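Local coordinates for aldehyde dehydrogenase 12 (Zea mays, PDB 6D97), which catalyses the NAD-dependent oxidation of L-glutamate gamma-semialdehyde to glutamate, the last step of proline catabolism in plants, at residues A[485-490]-A[499-504]; A[327-332]-A[493-498]; A[175-180]-A[531-536]; A[168-173]-A[183-188]; A[27-32]-A[124-129]. One frame throughout, in Å; residues are numbered along the deposited sequence.

Contact 1: A[485-490]-A[499-504]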
# COMPACT_ATOMS: atom_id res chain seq x y z
N THR A 485 -1.90 -16.37 14.06
CA THR A 485 -1.16 -15.46 14.93
C THR A 485 -0.04 -16.27 15.59
O THR A 485 -0.20 -16.77 16.71
CB THR A 485 -2.06 -14.80 15.97
OG1 THR A 485 -3.25 -14.32 15.33
CG2 THR A 485 -1.33 -13.63 16.59
N THR A 486 1.08 -16.37 14.90
CA THR A 486 2.20 -17.20 15.32
C THR A 486 3.36 -16.32 15.77
O THR A 486 3.77 -15.42 15.04
CB THR A 486 2.64 -18.13 14.19
OG1 THR A 486 1.54 -18.96 13.80
CG2 THR A 486 3.79 -19.00 14.65
N TYR A 487 3.88 -16.60 16.96
CA TYR A 487 5.04 -15.90 17.50
C TYR A 487 6.27 -16.80 17.38
O TYR A 487 6.19 -18.01 17.61
CB TYR A 487 4.82 -15.51 18.96
CG TYR A 487 3.61 -14.62 19.20
CD1 TYR A 487 2.32 -15.14 19.17
CD2 TYR A 487 3.76 -13.27 19.49
CE1 TYR A 487 1.22 -14.34 19.40
CE2 TYR A 487 2.67 -12.46 19.72
CZ TYR A 487 1.40 -13.00 19.67
OH TYR A 487 0.30 -12.19 19.90
N ALA A 488 7.40 -16.20 17.03
CA ALA A 488 8.62 -16.95 16.76
C ALA A 488 9.81 -16.24 17.37
O ALA A 488 10.00 -15.04 17.15
CB ALA A 488 8.84 -17.14 15.25
N GLY A 489 10.62 -16.98 18.12
CA GLY A 489 11.75 -16.40 18.83
C GLY A 489 11.83 -16.99 20.21
O GLY A 489 10.90 -17.68 20.65
N ILE A 490 12.94 -16.76 20.92
CA ILE A 490 13.07 -17.33 22.26
C ILE A 490 12.06 -16.71 23.22
O ILE A 490 11.73 -17.32 24.24
CB ILE A 490 14.51 -17.17 22.78
CG1 ILE A 490 14.82 -18.27 23.81
CG2 ILE A 490 14.72 -15.80 23.40
CD1 ILE A 490 14.75 -19.68 23.23
N GLN A 499 -3.05 -4.40 20.15
CA GLN A 499 -3.74 -3.77 19.03
C GLN A 499 -2.80 -3.37 17.90
O GLN A 499 -3.29 -2.99 16.83
CB GLN A 499 -4.51 -2.54 19.51
CG GLN A 499 -3.62 -1.33 19.78
CD GLN A 499 -2.62 -1.54 20.91
OE1 GLN A 499 -2.95 -2.13 21.94
NE2 GLN A 499 -1.40 -1.06 20.72
N ASN A 500 -1.49 -3.43 18.10
CA ASN A 500 -0.57 -3.01 17.05
C ASN A 500 -0.34 -4.07 15.99
O ASN A 500 0.28 -3.76 14.96
CB ASN A 500 0.78 -2.58 17.65
CG ASN A 500 1.28 -3.54 18.69
OD1 ASN A 500 0.78 -3.57 19.81
ND2 ASN A 500 2.31 -4.32 18.35
N HIS A 501 -0.81 -5.30 16.19
CA HIS A 501 -0.73 -6.27 15.11
C HIS A 501 -1.95 -7.17 15.12
O HIS A 501 -2.72 -7.22 16.09
CB HIS A 501 0.57 -7.08 15.16
CG HIS A 501 0.70 -7.98 16.35
ND1 HIS A 501 0.02 -9.17 16.46
CD2 HIS A 501 1.44 -7.86 17.47
CE1 HIS A 501 0.34 -9.75 17.60
NE2 HIS A 501 1.20 -8.98 18.24
N TRP A 502 -2.12 -7.87 14.01
CA TRP A 502 -3.27 -8.72 13.77
C TRP A 502 -3.43 -9.79 14.83
O TRP A 502 -2.44 -10.36 15.32
CB TRP A 502 -3.12 -9.36 12.38
CG TRP A 502 -4.01 -10.52 12.08
CD1 TRP A 502 -3.89 -11.81 12.54
CD2 TRP A 502 -5.14 -10.52 11.20
NE1 TRP A 502 -4.89 -12.59 12.02
CE2 TRP A 502 -5.67 -11.83 11.20
CE3 TRP A 502 -5.77 -9.54 10.43
CZ2 TRP A 502 -6.79 -12.18 10.45
CZ3 TRP A 502 -6.88 -9.89 9.68
CH2 TRP A 502 -7.38 -11.20 9.70
N PHE A 503 -4.68 -10.06 15.21
CA PHE A 503 -5.05 -11.27 15.93
C PHE A 503 -6.23 -11.89 15.21
O PHE A 503 -7.22 -11.21 14.92
CB PHE A 503 -5.41 -10.99 17.40
CG PHE A 503 -5.90 -12.21 18.14
CD1 PHE A 503 -5.01 -13.03 18.81
CD2 PHE A 503 -7.24 -12.54 18.15
CE1 PHE A 503 -5.46 -14.15 19.50
CE2 PHE A 503 -7.69 -13.67 18.83
CZ PHE A 503 -6.80 -14.46 19.51
N GLY A 504 -6.12 -13.19 14.93
CA GLY A 504 -7.14 -13.90 14.20
C GLY A 504 -6.60 -15.19 13.64
O GLY A 504 -5.38 -15.39 13.57

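Contact 2: A[327-332]-A[493-498]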
# COMPACT_ATOMS: atom_id res chain seq x y z
N LYS A 327 -8.53 -18.00 27.66
CA LYS A 327 -8.20 -17.18 26.51
C LYS A 327 -8.28 -18.04 25.26
O LYS A 327 -7.82 -19.19 25.27
CB LYS A 327 -6.80 -16.58 26.64
CG LYS A 327 -6.59 -15.72 27.87
CD LYS A 327 -5.18 -15.14 27.91
CE LYS A 327 -5.12 -13.91 28.80
NZ LYS A 327 -3.73 -13.41 28.95
N CYS A 328 -8.87 -17.51 24.19
CA CYS A 328 -8.83 -18.25 22.93
C CYS A 328 -7.41 -18.47 22.44
O CYS A 328 -7.21 -19.28 21.53
CB CYS A 328 -9.64 -17.54 21.84
SG CYS A 328 -10.32 -15.95 22.33
N SER A 329 -6.43 -17.78 23.03
CA SER A 329 -5.03 -17.87 22.65
C SER A 329 -4.20 -18.69 23.64
O SER A 329 -2.98 -18.77 23.47
CB SER A 329 -4.43 -16.47 22.52
OG SER A 329 -4.55 -15.73 23.72
N ALA A 330 -4.82 -19.30 24.64
CA ALA A 330 -4.07 -19.93 25.72
C ALA A 330 -3.32 -21.17 25.23
O ALA A 330 -3.76 -21.88 24.33
CB ALA A 330 -5.01 -20.31 26.87
N GLN A 331 -2.16 -21.40 25.85
CA GLN A 331 -1.32 -22.55 25.54
C GLN A 331 -2.02 -23.83 25.98
O GLN A 331 -2.23 -24.06 27.17
CB GLN A 331 0.03 -22.39 26.25
CG GLN A 331 0.93 -23.61 26.21
CD GLN A 331 2.32 -23.31 26.75
OE1 GLN A 331 2.91 -22.29 26.40
NE2 GLN A 331 2.84 -24.19 27.60
N SER A 332 -2.40 -24.66 25.00
CA SER A 332 -3.09 -25.91 25.28
C SER A 332 -2.22 -27.14 25.10
O SER A 332 -2.55 -28.20 25.66
CB SER A 332 -4.33 -26.05 24.39
OG SER A 332 -5.34 -25.12 24.76
N ARG A 493 5.38 -16.31 22.59
CA ARG A 493 4.26 -16.60 23.47
C ARG A 493 3.07 -17.01 22.61
O ARG A 493 3.10 -16.91 21.39
CB ARG A 493 3.92 -15.38 24.33
CG ARG A 493 3.51 -14.15 23.51
CD ARG A 493 3.57 -12.87 24.32
NE ARG A 493 2.73 -11.83 23.74
CZ ARG A 493 3.12 -10.96 22.82
NH1 ARG A 493 4.37 -10.99 22.37
NH2 ARG A 493 2.27 -10.06 22.35
N THR A 494 2.01 -17.49 23.27
CA THR A 494 0.77 -17.75 22.56
C THR A 494 -0.31 -16.72 22.84
O THR A 494 -1.23 -16.57 22.02
CB THR A 494 0.22 -19.14 22.90
OG1 THR A 494 -0.23 -19.17 24.26
CG2 THR A 494 1.28 -20.20 22.70
N THR A 495 -0.22 -16.00 23.95
CA THR A 495 -1.28 -15.09 24.39
C THR A 495 -0.81 -13.64 24.33
O THR A 495 0.38 -13.34 24.17
CB THR A 495 -1.73 -15.43 25.81
OG1 THR A 495 -0.67 -15.14 26.73
CG2 THR A 495 -2.08 -16.89 25.91
N GLY A 496 -1.77 -12.73 24.46
CA GLY A 496 -1.47 -11.33 24.63
C GLY A 496 -1.23 -10.56 23.35
O GLY A 496 -0.33 -9.72 23.31
N ALA A 497 -2.00 -10.83 22.31
CA ALA A 497 -1.87 -10.08 21.07
C ALA A 497 -2.41 -8.67 21.27
O ALA A 497 -3.60 -8.51 21.57
CB ALA A 497 -2.62 -10.78 19.94
N PRO A 498 -1.59 -7.63 21.14
CA PRO A 498 -2.08 -6.27 21.36
C PRO A 498 -2.66 -5.67 20.09
O PRO A 498 -2.73 -6.33 19.05
CB PRO A 498 -0.84 -5.53 21.84
CG PRO A 498 0.29 -6.23 21.15
CD PRO A 498 -0.13 -7.66 20.91
O HOH W 1 -1.64 -15.30 29.09

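Contact 3: A[175-180]-A[531-536]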
# COMPACT_ATOMS: atom_id res chain seq x y z
N GLY A 175 -7.32 4.59 -16.87
CA GLY A 175 -8.03 3.76 -17.82
C GLY A 175 -7.30 3.65 -19.15
O GLY A 175 -6.13 4.01 -19.29
N ASN A 176 -8.04 3.16 -20.15
CA ASN A 176 -7.47 2.88 -21.46
C ASN A 176 -7.41 4.10 -22.37
O ASN A 176 -6.79 4.04 -23.43
CB ASN A 176 -8.27 1.78 -22.16
CG ASN A 176 -8.08 0.42 -21.52
OD1 ASN A 176 -7.41 0.28 -20.50
ND2 ASN A 176 -8.68 -0.60 -22.12
N HIS A 177 -8.05 5.20 -21.98
CA HIS A 177 -8.15 6.37 -22.83
C HIS A 177 -8.54 7.56 -21.97
O HIS A 177 -8.94 7.41 -20.81
CB HIS A 177 -9.18 6.16 -23.95
CG HIS A 177 -10.51 5.67 -23.47
ND1 HIS A 177 -10.91 4.36 -23.59
CD2 HIS A 177 -11.52 6.32 -22.85
CE1 HIS A 177 -12.11 4.22 -23.07
NE2 HIS A 177 -12.51 5.39 -22.61
N LEU A 178 -8.44 8.75 -22.56
CA LEU A 178 -8.80 9.99 -21.87
C LEU A 178 -10.20 9.89 -21.28
O LEU A 178 -11.13 9.41 -21.93
CB LEU A 178 -8.71 11.16 -22.84
CG LEU A 178 -9.11 12.55 -22.34
CD1 LEU A 178 -8.16 13.01 -21.24
CD2 LEU A 178 -9.10 13.54 -23.49
N GLY A 179 -10.33 10.31 -20.03
CA GLY A 179 -11.62 10.31 -19.37
C GLY A 179 -11.97 9.03 -18.63
O GLY A 179 -13.02 8.99 -17.98
N GLN A 180 -11.14 8.00 -18.72
CA GLN A 180 -11.42 6.73 -18.06
C GLN A 180 -10.40 6.50 -16.95
O GLN A 180 -9.19 6.59 -17.18
CB GLN A 180 -11.40 5.57 -19.04
CG GLN A 180 -11.89 4.25 -18.44
CD GLN A 180 -11.74 3.08 -19.40
OE1 GLN A 180 -10.65 2.52 -19.55
NE2 GLN A 180 -12.83 2.72 -20.06
N ILE A 531 -15.82 2.90 -11.88
CA ILE A 531 -15.02 3.19 -13.06
C ILE A 531 -15.61 4.42 -13.73
O ILE A 531 -16.72 4.36 -14.28
CB ILE A 531 -14.99 2.00 -14.03
CG1 ILE A 531 -14.50 0.73 -13.33
CG2 ILE A 531 -14.14 2.33 -15.25
CD1 ILE A 531 -15.62 -0.18 -12.85
N TYR A 532 -14.88 5.52 -13.70
CA TYR A 532 -15.31 6.71 -14.41
C TYR A 532 -14.92 6.61 -15.88
O TYR A 532 -13.85 6.09 -16.22
CB TYR A 532 -14.71 7.97 -13.78
CG TYR A 532 -15.23 8.25 -12.39
CD1 TYR A 532 -16.47 8.84 -12.20
CD2 TYR A 532 -14.48 7.92 -11.27
CE1 TYR A 532 -16.95 9.09 -10.93
CE2 TYR A 532 -14.95 8.17 -10.00
CZ TYR A 532 -16.18 8.76 -9.83
OH TYR A 532 -16.65 9.01 -8.56
N ASP A 533 -15.81 7.09 -16.74
CA ASP A 533 -15.63 7.06 -18.19
C ASP A 533 -16.40 8.24 -18.77
O ASP A 533 -17.48 8.07 -19.34
CB ASP A 533 -16.10 5.73 -18.78
CG ASP A 533 -15.29 5.31 -19.98
OD1 ASP A 533 -14.56 6.16 -20.54
OD2 ASP A 533 -15.36 4.12 -20.37
N VAL A 534 -15.86 9.45 -18.60
CA VAL A 534 -16.62 10.67 -18.82
C VAL A 534 -16.52 11.21 -20.24
O VAL A 534 -17.20 12.19 -20.56
CB VAL A 534 -16.16 11.78 -17.85
CG1 VAL A 534 -16.39 11.35 -16.41
CG2 VAL A 534 -14.69 12.09 -18.10
N GLY A 535 -15.69 10.61 -21.08
CA GLY A 535 -15.46 11.14 -22.40
C GLY A 535 -14.16 11.90 -22.48
O GLY A 535 -13.34 11.86 -21.55
N PRO A 536 -13.94 12.63 -23.58
CA PRO A 536 -14.87 12.81 -24.70
C PRO A 536 -15.03 11.57 -25.58
O PRO A 536 -14.13 10.73 -25.65
CB PRO A 536 -14.23 13.94 -25.51
CG PRO A 536 -12.78 13.79 -25.24
CD PRO A 536 -12.69 13.37 -23.79
O HOH W 2 -11.72 9.74 -24.49
O HOH W 3 -13.72 8.58 -21.65

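Contact 4: A[168-173]-A[183-188]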
# COMPACT_ATOMS: atom_id res chain seq x y z
N ALA A 168 -11.00 4.70 5.01
CA ALA A 168 -11.73 4.76 3.75
C ALA A 168 -10.86 5.22 2.59
O ALA A 168 -11.40 5.64 1.55
CB ALA A 168 -12.94 5.68 3.89
N ARG A 169 -9.54 5.17 2.74
CA ARG A 169 -8.63 5.39 1.62
C ARG A 169 -8.98 4.45 0.48
O ARG A 169 -9.30 3.28 0.69
CB ARG A 169 -7.19 5.17 2.09
CG ARG A 169 -6.09 5.27 1.05
CD ARG A 169 -4.78 4.85 1.70
NE ARG A 169 -3.61 4.95 0.83
CZ ARG A 169 -2.61 5.80 1.00
NH1 ARG A 169 -2.64 6.64 2.03
NH2 ARG A 169 -1.59 5.82 0.16
N SER A 170 -8.96 4.99 -0.74
CA SER A 170 -9.22 4.23 -1.95
C SER A 170 -8.02 4.34 -2.88
O SER A 170 -7.15 5.20 -2.70
CB SER A 170 -10.49 4.73 -2.66
OG SER A 170 -10.37 6.09 -3.04
N PHE A 171 -7.96 3.46 -3.87
CA PHE A 171 -6.93 3.55 -4.90
C PHE A 171 -7.59 3.77 -6.26
O PHE A 171 -8.80 3.62 -6.42
CB PHE A 171 -6.03 2.30 -4.92
CG PHE A 171 -6.75 1.02 -5.22
CD1 PHE A 171 -7.29 0.26 -4.20
CD2 PHE A 171 -6.85 0.56 -6.52
CE1 PHE A 171 -7.94 -0.93 -4.47
CE2 PHE A 171 -7.50 -0.63 -6.81
CZ PHE A 171 -8.04 -1.38 -5.78
N ALA A 172 -6.77 4.18 -7.23
CA ALA A 172 -7.26 4.38 -8.58
C ALA A 172 -6.15 4.03 -9.56
O ALA A 172 -4.96 4.06 -9.22
CB ALA A 172 -7.75 5.82 -8.80
N VAL A 173 -6.56 3.65 -10.76
CA VAL A 173 -5.65 3.26 -11.83
C VAL A 173 -6.12 3.96 -13.11
O VAL A 173 -7.33 4.04 -13.34
CB VAL A 173 -5.61 1.73 -12.00
CG1 VAL A 173 -4.59 1.34 -13.04
CG2 VAL A 173 -5.27 1.06 -10.68
N ASN A 183 -11.57 3.03 -9.95
CA ASN A 183 -11.36 3.29 -8.54
C ASN A 183 -11.81 2.11 -7.70
O ASN A 183 -12.86 1.52 -7.97
CB ASN A 183 -12.11 4.55 -8.10
CG ASN A 183 -11.74 5.77 -8.91
OD1 ASN A 183 -12.13 5.90 -10.07
ND2 ASN A 183 -10.99 6.67 -8.31
N GLY A 184 -11.04 1.79 -6.67
CA GLY A 184 -11.43 0.75 -5.73
C GLY A 184 -11.68 1.30 -4.34
O GLY A 184 -10.77 1.84 -3.71
N TYR A 185 -12.91 1.15 -3.85
CA TYR A 185 -13.31 1.70 -2.56
C TYR A 185 -13.57 0.59 -1.55
O TYR A 185 -13.75 -0.57 -1.91
CB TYR A 185 -14.58 2.56 -2.70
CG TYR A 185 -14.38 3.86 -3.44
CD1 TYR A 185 -13.97 5.01 -2.77
CD2 TYR A 185 -14.62 3.94 -4.81
CE1 TYR A 185 -13.79 6.20 -3.45
CE2 TYR A 185 -14.45 5.13 -5.50
CZ TYR A 185 -14.04 6.25 -4.81
OH TYR A 185 -13.87 7.43 -5.49
N ARG A 186 -13.59 0.98 -0.28
CA ARG A 186 -14.04 0.11 0.80
C ARG A 186 -15.47 0.53 1.14
O ARG A 186 -15.68 1.58 1.75
CB ARG A 186 -13.13 0.20 2.02
CG ARG A 186 -11.66 -0.06 1.74
CD ARG A 186 -11.44 -1.38 1.03
NE ARG A 186 -12.09 -2.49 1.72
CZ ARG A 186 -12.06 -3.75 1.30
NH1 ARG A 186 -11.42 -4.07 0.19
NH2 ARG A 186 -12.68 -4.70 2.00
N TRP A 187 -16.43 -0.28 0.74
CA TRP A 187 -17.85 0.01 0.95
C TRP A 187 -18.35 -0.69 2.20
O TRP A 187 -17.93 -1.81 2.49
CB TRP A 187 -18.67 -0.46 -0.24
CG TRP A 187 -19.66 0.54 -0.71
CD1 TRP A 187 -21.03 0.44 -0.68
CD2 TRP A 187 -19.37 1.82 -1.28
NE1 TRP A 187 -21.60 1.57 -1.20
CE2 TRP A 187 -20.60 2.43 -1.58
CE3 TRP A 187 -18.18 2.50 -1.57
CZ2 TRP A 187 -20.68 3.70 -2.15
CZ3 TRP A 187 -18.26 3.76 -2.14
CH2 TRP A 187 -19.50 4.35 -2.42
N PRO A 188 -19.25 -0.07 2.96
CA PRO A 188 -19.82 -0.74 4.13
C PRO A 188 -20.78 -1.83 3.70
O PRO A 188 -21.12 -1.98 2.53
CB PRO A 188 -20.55 0.39 4.87
CG PRO A 188 -20.93 1.33 3.79
CD PRO A 188 -19.82 1.28 2.77
O HOH W 4 -12.18 3.44 0.21

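Contact 5: A[27-32]-A[124-129]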
# COMPACT_ATOMS: atom_id res chain seq x y z
N PRO A 27 -17.18 6.72 37.88
CA PRO A 27 -17.27 7.76 36.85
C PRO A 27 -18.70 8.21 36.58
O PRO A 27 -19.67 7.54 36.95
CB PRO A 27 -16.67 7.08 35.61
CG PRO A 27 -15.80 6.00 36.17
CD PRO A 27 -16.54 5.50 37.37
N SER A 28 -18.80 9.35 35.90
CA SER A 28 -20.09 10.00 35.68
C SER A 28 -21.02 9.13 34.85
O SER A 28 -22.21 9.01 35.16
CB SER A 28 -19.87 11.36 35.00
OG SER A 28 -21.04 11.80 34.33
N PHE A 29 -20.50 8.50 33.80
CA PHE A 29 -21.35 7.70 32.93
C PHE A 29 -21.84 6.42 33.61
O PHE A 29 -22.77 5.79 33.10
CB PHE A 29 -20.59 7.34 31.66
CG PHE A 29 -19.35 6.54 31.90
CD1 PHE A 29 -19.41 5.16 32.03
CD2 PHE A 29 -18.11 7.16 32.00
CE1 PHE A 29 -18.27 4.42 32.26
CE2 PHE A 29 -16.96 6.42 32.23
CZ PHE A 29 -17.05 5.04 32.36
N ALA A 30 -21.23 6.04 34.72
CA ALA A 30 -21.48 4.72 35.29
C ALA A 30 -22.82 4.67 36.00
O ALA A 30 -23.26 5.63 36.63
CB ALA A 30 -20.36 4.36 36.27
N THR A 31 -23.49 3.53 35.86
CA THR A 31 -24.68 3.20 36.64
C THR A 31 -24.42 2.07 37.62
O THR A 31 -25.37 1.56 38.23
CB THR A 31 -25.85 2.85 35.72
OG1 THR A 31 -25.49 1.75 34.87
CG2 THR A 31 -26.23 4.04 34.86
N VAL A 32 -23.16 1.67 37.79
CA VAL A 32 -22.81 0.54 38.63
C VAL A 32 -21.49 0.84 39.34
O VAL A 32 -20.62 1.53 38.81
CB VAL A 32 -22.70 -0.77 37.82
CG1 VAL A 32 -21.54 -0.70 36.83
CG2 VAL A 32 -22.56 -1.98 38.73
N PRO A 124 -7.02 7.31 35.21
CA PRO A 124 -6.79 6.21 36.16
C PRO A 124 -8.05 5.69 36.83
O PRO A 124 -8.19 4.47 37.00
CB PRO A 124 -5.83 6.84 37.18
CG PRO A 124 -5.08 7.86 36.39
CD PRO A 124 -6.07 8.42 35.40
N THR A 125 -8.97 6.57 37.21
CA THR A 125 -10.19 6.10 37.87
C THR A 125 -11.10 5.35 36.90
O THR A 125 -11.85 4.46 37.33
CB THR A 125 -10.94 7.27 38.50
OG1 THR A 125 -11.24 8.25 37.50
CG2 THR A 125 -10.11 7.90 39.61
N VAL A 126 -11.05 5.68 35.61
CA VAL A 126 -11.88 4.97 34.64
C VAL A 126 -11.25 3.63 34.27
O VAL A 126 -11.95 2.62 34.12
CB VAL A 126 -12.14 5.85 33.41
CG1 VAL A 126 -13.04 5.12 32.42
CG2 VAL A 126 -12.75 7.18 33.82
N LEU A 127 -9.92 3.62 34.11
CA LEU A 127 -9.19 2.36 33.95
C LEU A 127 -9.53 1.40 35.08
O LEU A 127 -9.90 0.25 34.85
CB LEU A 127 -7.68 2.62 33.92
CG LEU A 127 -6.95 3.18 32.70
CD1 LEU A 127 -5.56 3.64 33.10
CD2 LEU A 127 -6.87 2.13 31.60
N ASP A 128 -9.40 1.88 36.32
CA ASP A 128 -9.65 1.02 37.47
C ASP A 128 -11.11 0.57 37.52
O ASP A 128 -11.39 -0.59 37.84
CB ASP A 128 -9.27 1.78 38.75
CG ASP A 128 -9.47 0.95 39.99
OD1 ASP A 128 -8.72 -0.03 40.18
OD2 ASP A 128 -10.38 1.27 40.78
N PHE A 129 -12.04 1.47 37.18
CA PHE A 129 -13.45 1.11 37.14
C PHE A 129 -13.70 -0.07 36.21
O PHE A 129 -14.32 -1.07 36.60
CB PHE A 129 -14.28 2.32 36.71
CG PHE A 129 -15.70 2.00 36.37
CD1 PHE A 129 -16.67 1.98 37.36
CD2 PHE A 129 -16.08 1.75 35.06
CE1 PHE A 129 -17.99 1.69 37.05
CE2 PHE A 129 -17.39 1.45 34.75
CZ PHE A 129 -18.35 1.43 35.74

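Contact 1: A[485-490]-A[499-504]
Three first torsions set up this meeting of a strand with the loop that follows it. In Thr485, chi1 of -46° puts OG1 beside the backbone N and leaves CG2 anti to it; His501 holds CG in the crowded position between backbone N and carbonyl carbon (chi1 66°), and Trp502 swings CG anti to its backbone N. So disposed, the hydroxyl of Thr485 donates to Gly504 O, OG1 to O being 3.0 Å, in the carbonyl plane and on a lone pair. Gly504 O takes a weak second bond from Trp502 NE1 at 3.2 Å, and the indole lies with its edge toward the threonine, CD1 of Trp502 being 3.8 Å from Thr485 OG1. CG2 of Thr485 rests 3.7 Å from Trp502 O. Trp502 O is in turn gripped by His501 ND1, 3.0 Å away, which fixes the turn of the imidazole. Tyr487, two residues along the strand, then brings its OH in the plane of that imidazole, 3.4 Å from His501 CE1, while the two rings cross obliquely with planes at 72°. The Trp502 side chain packs against Ala519 and Leu522 of helix 517-524, and its ring meets that of His527 of the second subunit. Strand 485-488 closes one side of its sheet within the chain, and a parallel strand of the second subunit continues it, an intersubunit sheet extension characteristic of dimer formation in the aldehyde dehydrogenase fold.

Contact 2: A[327-332]-A[493-498]
Lys327 and Thr495 cross at about a right angle where a type I turn, Lys327 to Ala330, leads into strand 331-337 of the large mixed sheet of the aldehyde dehydrogenase fold and meets the loop after strand 485-488. The lysine chain, extended beyond CG, lays CD 4.0 Å from Thr495 CB. Its ammonium goes on to Gln144, and a water that accepts from NZ and donates to Thr495 OG1 joins the two tips; OG1 is also bonded to Asp319. Thr495 turns its other branch inward: CG2, anti to the carbonyl carbon, presses against Ser329, 3.5 Å from its OG. Thr494 and Thr495 both hold OG1 in the crowded position between backbone N and carbonyl carbon, yet the hydroxyls serve different partners. That of Thr494 donates to Ser329 O, approaching in the carbonyl plane with a C=O...donor angle of 156°, and so ties the loop to the third residue of the turn. One carboxylate, that of Asp319, holds both threonines, OD1 at the hydroxyl of Thr495 and OD2 at the backbone N of Thr494. Arg493 curls back along its own loop, its guanidinium edge toward the backbone, where NH2 donates almost straight to Gly496 O at 2.8 Å.

Contact 3: A[175-180]-A[531-536]
Charged and polar side chains carry one half of this contact, in which the turn of a hairpin lies against the end of strand 526-533. The carboxylate of Asp533 is held by two side-chain donors. His177, its CG in the crowded position between backbone N and carbonyl carbon (chi1 51°), sends NE2 to Asp533 OD1 at 3.0 Å, on the syn lone pair and near the ring plane. Gln180, CG anti to its backbone N and extended beyond, runs alongside the aspartate in the same direction, and its NE2 reaches OD2 of Asp533 at 2.9 Å from above the carboxylate plane. The amide of Gln180 is itself positioned by Asn176 N, which donates to OE1 at 2.8 Å.

Backbone bonds form the second group. Gln180 and Asp533 make an antiparallel non-hydrogen-bonded pair, and beyond it Val534 N donates to Gly179 O at 2.9 Å. Gly179, third residue of the type II turn His177 to Gln180, comes so near that its CA is 3.2 Å from Gly535 O, a CA-H...O contact. Apolar packing is modest: Leu178 CD2 meets Pro536 CD at 3.6 Å, next to the cis peptide bond before that proline.

Two waters finish the join. Both donate to Leu178 O; one also donates to Pro536 O, the other to Asp533 OD1 while accepting from Gly535 N. Arg493 of the second subunit adds a long, weak ion pair. Three donors, His177, Gln180 and a water, would favour an ionised carboxylate, which in turn might favour a protonated His177.

Contact 4: A[168-173]-A[183-188]
Phe171 lays one face of its ring over the backbone of Gly184, whose CA stands 4.2 Å from the ring centroid, 17° off the normal, in a CH-pi contact displaced toward the rim. Its CG takes the crowded position between backbone N and carbonyl carbon (chi1 62°), which folds the ring back across the neighbouring strand. Beneath it the two residues form an antiparallel hydrogen-bonded pair: Gly184 N donates to Phe171 O at 2.9 Å, and Phe171 N returns a longer bond of 3.2 Å to Gly184 O. Ala172 and Asn183 follow as a non-hydrogen-bonded pair with their side chains on the opposite face. On that face too Ser170 OG approaches Tyr185 CE1 to 3.4 Å, meeting the ring obliquely. Past the paired part a water takes over, donating to Ala168 O and accepting from Arg186 N. The guanidinium of Arg186 leaves the contact for Ser525, and that of Arg169 makes a salt bridge with Glu518 of the third subunit.

This is the beta hairpin of the protruding three-stranded sheet, the oligomerisation arm familiar in aldehyde dehydrogenases. Strand 180-187 lies between strands 170-174 and 526-533, and strand 170-174 pairs antiparallel with a strand of the fourth subunit, while helix 517-524 ends near Arg186.

Contact 5: A[27-32]-A[124-129]
Phe129 fills the tight half of this contact. Its CG lies anti to the backbone N (chi1 169°), which carries the ring from the first turns of helix 124-137 into the curve of the N-terminal segment 27-32. Pro27 CD comes within 3.5 Å of Phe129 CD1, and the methyl CB of Ala30 sits 3.6 Å from Phe129 CZ. Val32 O lies in the plane of the ring at its edge, 3.2 Å from Phe129 CE1. From another side Phe29 turns its edge to the face of Phe129 in an offset edge-to-face pair, the centroids 5.8 Å apart and the planes at 89°. The type I turn from Pro27 to Ala30 brings Pro27, Phe29 and Ala30 to the same ring, and a crowded chi1 of 60° in Phe29 swings its ring toward the helix. Val126 belongs to this packed part: its CG1 meets the edge of the Phe29 ring, 4.0 Å from Phe29 CZ. Apolar side chains carry the contact.

The packing loosens toward Thr125, which lies at the exposed margin. Ser28 and Thr31 are on the solvent side of the loop.

The segment 27-32, which precedes strand 43-49, is wedged between helices: Phe29 also rests on Leu237 of helix 229-240 and on Met120 of helix 105-121, while Val126 packs against Leu121.

From the N terminus, contact 5 is the first to close, bringing the leading loop to helix 124-137 before any other contact opens. Contact 4 opens next and is a hairpin with a short loop; contact 3 starts inside that loop and ends near the C terminus, so the two cross and together bind the three strands of the projecting sheet, meeting where Tyr532 packs on Asn183. Contact 3 encloses contacts 1 and 2. These also cross each other, tying strands 331-337 and 485-488 of the large mixed sheet to one connecting loop, with Phe503 packed on Ala497 and Ser329. Contacts 1, 3 and 4 all touch the second subunit.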